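Cerato-platanin-like protein from Moniliophthora perniciosa is a secreted fungal protein of the cerato-platanin family with a double psi beta barrel fold, and its function is not established. Local coordinates of one contact, PDB 3SUL (chain A, 1.63 Å), residues Q17-V22 and S37-V42, beside the matching contact of the related cerato-platanin-like protein from Moniliophthora perniciosa, PDB 3SUK (chain B, 1.34 Å), residues G17-V22 and P36-V41. One frame, after least-squares fit of the local backbone (RMSD 0.31 Å); residues are numbered along the deposited sequences.

Structure 1 (3SUL); sequences QSFGTV and STFGSV.
F39 N donates to Q17 O at 2.8 Å, and F19 N donates almost straight to S37 O. These two backbone bonds join the loop segments 17-22 and 37-42, both lying between strands 4-8 and 45-49 of the double psi beta barrel. Within segment 17-22, Q17 NE2 donates to T21 OG1 at 2.8 Å. T21 OG1 in turn donates to S18 O. S18 OG accepts from G20 N, an ST turn. Water 1 links S18 OG, S37 O and S37 OG. Most of the apolar contacts are made with F39. Q17 CG is anti to the backbone N (chi1 -180°), which lays it over the F39 ring, 3.4 Å from F39 CE2. F19 CE1 lies 3.4 Å from F39 CD1, and F19 CE2 lies 3.5 Å from V42 CG2. V22 CG1 meets F39 CZ at 3.7 Å.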
loop_
_atom_site.group_PDB
_atom_site.type_symbol
_atom_site.label_atom_id
_atom_site.label_comp_id
_atom_site.label_asym_id
_atom_site.label_seq_id
_atom_site.Cartn_x
_atom_site.Cartn_y
_atom_site.Cartn_z
ATOM N N GLN A 17 9.243 -9.269 4.139
ATOM C CA GLN A 17 9.115 -9.452 2.715
ATOM C C GLN A 17 10.058 -8.458 2.037
ATOM O O GLN A 17 10.079 -7.240 2.290
ATOM C CB GLN A 17 7.677 -9.193 2.310
ATOM C CG GLN A 17 7.448 -9.364 0.827
ATOM C CD GLN A 17 7.396 -10.848 0.454
ATOM O OE1 GLN A 17 7.230 -11.651 1.348
ATOM N NE2 GLN A 17 7.535 -11.194 -0.838
ATOM N N SER A 18 10.926 -9.003 1.221
ATOM C CA SER A 18 11.908 -8.193 0.520
ATOM C C SER A 18 11.330 -7.360 -0.589
ATOM O O SER A 18 10.459 -7.834 -1.375
ATOM C CB SER A 18 12.913 -9.137 -0.148
ATOM O OG SER A 18 13.846 -8.381 -0.894
ATOM N N PHE A 19 11.828 -6.133 -0.649
ATOM C CA PHE A 19 11.456 -5.263 -1.761
ATOM C C PHE A 19 11.979 -5.784 -3.085
ATOM O O PHE A 19 11.481 -5.413 -4.153
ATOM C CB PHE A 19 11.813 -3.834 -1.566
ATOM C CG PHE A 19 10.812 -3.106 -0.762
ATOM C CD1 PHE A 19 9.526 -2.979 -1.239
ATOM C CD2 PHE A 19 11.146 -2.662 0.527
ATOM C CE1 PHE A 19 8.533 -2.338 -0.498
ATOM C CE2 PHE A 19 10.215 -1.997 1.268
ATOM C CZ PHE A 19 8.887 -1.857 0.774
ATOM N N GLY A 20 12.867 -6.751 -3.001
ATOM C CA GLY A 20 13.223 -7.474 -4.211
ATOM C C GLY A 20 12.130 -8.252 -4.883
ATOM O O GLY A 20 12.318 -8.637 -6.002
ATOM N N THR A 21 11.053 -8.559 -4.182
ATOM C CA THR A 21 9.983 -9.482 -4.624
ATOM C C THR A 21 8.885 -8.701 -5.295
ATOM O O THR A 21 7.873 -9.289 -5.638
ATOM C CB THR A 21 9.376 -10.215 -3.435
ATOM O OG1 THR A 21 8.724 -9.292 -2.537
ATOM C CG2 THR A 21 10.484 -10.999 -2.646
ATOM N N VAL A 22 9.024 -7.372 -5.344
ATOM C CA VAL A 22 7.975 -6.521 -5.880
ATOM C C VAL A 22 8.492 -5.648 -7.013
ATOM O O VAL A 22 9.677 -5.572 -7.323
ATOM C CB VAL A 22 7.252 -5.634 -4.760
ATOM C CG1 VAL A 22 6.551 -6.460 -3.746
ATOM C CG2 VAL A 22 8.269 -4.647 -4.061
ATOM N N SER A 37 15.024 -2.248 2.681
ATOM C CA SER A 37 15.211 -3.576 2.228
ATOM C C SER A 37 13.968 -4.445 2.239
ATOM O O SER A 37 13.712 -5.260 1.289
ATOM C CB SER A 37 16.365 -4.207 3.021
ATOM O OG SER A 37 16.347 -5.579 2.706
ATOM N N THR A 38 13.164 -4.308 3.295
ATOM C CA THR A 38 11.933 -5.084 3.474
ATOM C C THR A 38 10.742 -4.208 3.794
ATOM O O THR A 38 10.868 -3.005 4.150
ATOM C CB THR A 38 12.068 -6.092 4.586
ATOM O OG1 THR A 38 12.322 -5.321 5.750
ATOM C CG2 THR A 38 13.259 -6.964 4.391
ATOM N N PHE A 39 9.595 -4.826 3.704
ATOM C CA PHE A 39 8.351 -4.049 3.879
ATOM C C PHE A 39 8.375 -3.426 5.234
ATOM O O PHE A 39 7.925 -2.295 5.415
ATOM C CB PHE A 39 7.158 -4.964 3.804
ATOM C CG PHE A 39 6.833 -5.456 2.446
ATOM C CD1 PHE A 39 7.525 -5.034 1.270
ATOM C CD2 PHE A 39 5.710 -6.282 2.298
ATOM C CE1 PHE A 39 7.153 -5.550 0.021
ATOM C CE2 PHE A 39 5.331 -6.714 1.021
ATOM C CZ PHE A 39 6.036 -6.382 -0.078
ATOM N N GLY A 40 8.912 -4.145 6.205
ATOM C CA GLY A 40 8.894 -3.640 7.561
ATOM C C GLY A 40 9.817 -2.466 7.823
ATOM O O GLY A 40 9.634 -1.767 8.813
ATOM N N SER A 41 10.763 -2.166 6.941
ATOM C CA SER A 41 11.582 -1.042 7.104
ATOM C C SER A 41 10.909 0.250 6.680
ATOM O O SER A 41 11.456 1.291 6.867
ATOM C CB SER A 41 12.954 -1.201 6.412
ATOM O OG SER A 41 12.673 -1.327 5.013
ATOM N N VAL A 42 9.732 0.159 6.100
ATOM C CA VAL A 42 9.010 1.377 5.693
ATOM C C VAL A 42 8.086 1.726 6.818
ATOM O O VAL A 42 7.286 0.884 7.213
ATOM C CB VAL A 42 8.199 1.156 4.414
ATOM C CG1 VAL A 42 7.420 2.415 4.008
ATOM C CG2 VAL A 42 9.078 0.641 3.328
HETATM O O HOH W 1 15.220 -7.439 0.914
#

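Structure 2 (3SUK); sequences GSMNTV and PTFGSV.
F38 N donates to G17 O at 2.9 Å, and M19 N donates almost straight to P36 O. These two backbone bonds join segments 17-22 and 36-41. Within segment 17-22, T21 OG1 donates to S18 O at 2.7 Å. S18 OG accepts from N20 N, an ST turn. The N20 side chain turns to S32, whose OG is hydrogen-bonded to N20 OD1. Water 2 links S18 OG and P36 O. Most of the apolar contacts are made with F38. G17 has no side chain, and its CA sits over the F38 ring, 4.2 Å from the ring centroid. M19 CG is anti to the backbone N (chi1 -165°). The chain bends at chi2 and chi3, and M19 CE lies 4.5 Å from F38 CD1 and 3.6 Å from V41 CG2. V22 CG1 meets F38 CZ at 3.8 Å.

Structure 1 against structure 2
Q17(A) is G17(B) in structure 2. CB, CG, CD, OE1 and NE2 go. With them goes the hydrogen bond of Q17(A) NE2 to T21(A) OG1, 2.8 Å long. The contact of Q17(A) CG with F39(A) CE2 at 3.4 Å also goes. The phenylalanine ring shifts within its rotamer, perhaps in answer: the CZ atoms of F39(A) and F38(B) stand 1.1 Å apart after superposition. F38(B) CE2 lies 2.1 Å apart from the former place of Q17(A) CG, so the ring may partly make up for the lost cover. The ring keeps its touch on S18(A) O or S18(B) O. The side chains of S18(A), T21(A) and V22(A) and their counterparts keep their places. The bond of T21(A) OG1 to S18(A) O is found again between T21(B) and S18(B).

At F19(A) a flat ring becomes the flexible chain of M19(B). The CB atoms coincide, but chi1 goes from -83° to -165°. CG, CD2 and CE1 of F19(A) have no counterpart, while CG of M19(B) is new. SD of M19(B) lies 0.7 Å apart from the place of CD1 of F19(A) after superposition. CE of M19(B) falls 1.2 Å apart from CE2 of F19(A). Both residues are buried and keep their touch on F39(A) or F38(B) and on V42(A) or V41(B).

G20(A) gains a side chain as N20(B), whose CB lies 3.4 Å from S18(B) OG.

S37(A) loses its OG, a partner of the water, which stays in place. P36(B) brings CG and CD instead, with CD 3.7 Å from S40(B) OG.

Structure 2 (3SUK)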
loop_
_atom_site.group_PDB
_atom_site.type_symbol
_atom_site.label_atom_id
_atom_site.label_comp_id
_atom_site.label_asym_id
_atom_site.label_seq_id
_atom_site.Cartn_x
_atom_site.Cartn_y
_atom_site.Cartn_z
ATOM N N GLY B 17 9.220 -9.531 4.374
ATOM C CA GLY B 17 9.258 -9.634 2.928
ATOM C C GLY B 17 10.269 -8.668 2.301
ATOM O O GLY B 17 10.409 -7.538 2.675
ATOM N N SER B 18 10.980 -9.152 1.305
ATOM C CA SER B 18 11.974 -8.368 0.605
ATOM C C SER B 18 11.376 -7.447 -0.431
ATOM O O SER B 18 10.533 -7.829 -1.174
ATOM C CB SER B 18 13.004 -9.298 -0.073
ATOM O OG SER B 18 13.913 -8.550 -0.840
ATOM N N MET B 19 11.916 -6.258 -0.486
ATOM C CA MET B 19 11.551 -5.252 -1.478
ATOM C C MET B 19 11.907 -5.717 -2.899
ATOM O O MET B 19 11.434 -5.221 -3.830
ATOM C CB MET B 19 12.186 -3.914 -1.107
ATOM C CG MET B 19 11.590 -2.673 -1.868
ATOM S SD MET B 19 9.778 -2.407 -1.523
ATOM C CE MET B 19 9.899 -1.712 0.142
ATOM N N ASN B 20 12.789 -6.713 -2.993
ATOM C CA ASN B 20 13.169 -7.317 -4.253
ATOM C C ASN B 20 12.094 -8.187 -4.887
ATOM O O ASN B 20 12.219 -8.575 -6.001
ATOM C CB ASN B 20 14.508 -8.044 -4.128
ATOM C CG ASN B 20 15.627 -7.075 -3.923
ATOM O OD1 ASN B 20 15.673 -6.037 -4.520
ATOM N ND2 ASN B 20 16.485 -7.405 -3.013
ATOM N N THR B 21 11.026 -8.425 -4.146
ATOM C CA THR B 21 9.888 -9.231 -4.597
ATOM C C THR B 21 8.765 -8.406 -5.250
ATOM O O THR B 21 7.823 -8.967 -5.720
ATOM C CB THR B 21 9.219 -10.066 -3.445
ATOM O OG1 THR B 21 8.626 -9.195 -2.483
ATOM C CG2 THR B 21 10.205 -10.997 -2.730
ATOM N N VAL B 22 8.915 -7.082 -5.304
ATOM C CA VAL B 22 7.894 -6.199 -5.847
ATOM C C VAL B 22 8.447 -5.397 -7.012
ATOM O O VAL B 22 9.581 -5.443 -7.285
ATOM C CB VAL B 22 7.277 -5.246 -4.752
ATOM C CG1 VAL B 22 6.636 -6.046 -3.667
ATOM C CG2 VAL B 22 8.389 -4.410 -4.113
ATOM N N PRO B 36 14.954 -2.146 2.444
ATOM C CA PRO B 36 15.201 -3.529 1.992
ATOM C C PRO B 36 14.051 -4.519 2.247
ATOM O O PRO B 36 13.884 -5.481 1.556
ATOM C CB PRO B 36 16.500 -3.944 2.725
ATOM C CG PRO B 36 17.154 -2.729 3.106
ATOM C CD PRO B 36 16.034 -1.656 3.311
ATOM N N THR B 37 13.279 -4.236 3.268
ATOM C CA THR B 37 12.152 -5.063 3.645
ATOM C C THR B 37 10.841 -4.253 3.800
ATOM O O THR B 37 10.870 -3.079 4.073
ATOM C CB THR B 37 12.370 -5.767 5.004
ATOM O OG1 THR B 37 12.497 -4.793 6.018
ATOM C CG2 THR B 37 13.578 -6.709 5.004
ATOM N N PHE B 38 9.729 -4.960 3.690
ATOM C CA PHE B 38 8.420 -4.335 3.808
ATOM C C PHE B 38 8.344 -3.636 5.173
ATOM O O PHE B 38 7.909 -2.517 5.266
ATOM C CB PHE B 38 7.297 -5.373 3.708
ATOM C CG PHE B 38 7.144 -6.014 2.361
ATOM C CD1 PHE B 38 7.770 -5.513 1.246
ATOM C CD2 PHE B 38 6.341 -7.106 2.232
ATOM C CE1 PHE B 38 7.582 -6.117 0.050
ATOM C CE2 PHE B 38 6.160 -7.705 1.059
ATOM C CZ PHE B 38 6.785 -7.225 -0.049
ATOM N N GLY B 39 8.834 -4.292 6.213
ATOM C CA GLY B 39 8.749 -3.758 7.564
ATOM C C GLY B 39 9.570 -2.484 7.785
ATOM O O GLY B 39 9.309 -1.737 8.660
ATOM N N SER B 40 10.594 -2.282 6.993
ATOM C CA SER B 40 11.374 -1.059 7.016
ATOM C C SER B 40 10.720 0.212 6.426
ATOM O O SER B 40 11.169 1.295 6.656
ATOM C CB SER B 40 12.760 -1.291 6.400
ATOM O OG SER B 40 12.720 -1.343 5.002
ATOM N N VAL B 41 9.683 0.044 5.615
ATOM C CA VAL B 41 9.002 1.199 5.115
ATOM C C VAL B 41 8.414 1.926 6.350
ATOM O O VAL B 41 7.824 1.316 7.166
ATOM C CB VAL B 41 7.898 0.766 4.149
ATOM C CG1 VAL B 41 7.202 2.008 3.632
ATOM C CG2 VAL B 41 8.512 -0.059 2.962
HETATM O O HOH W 2 15.616 -7.442 0.824
#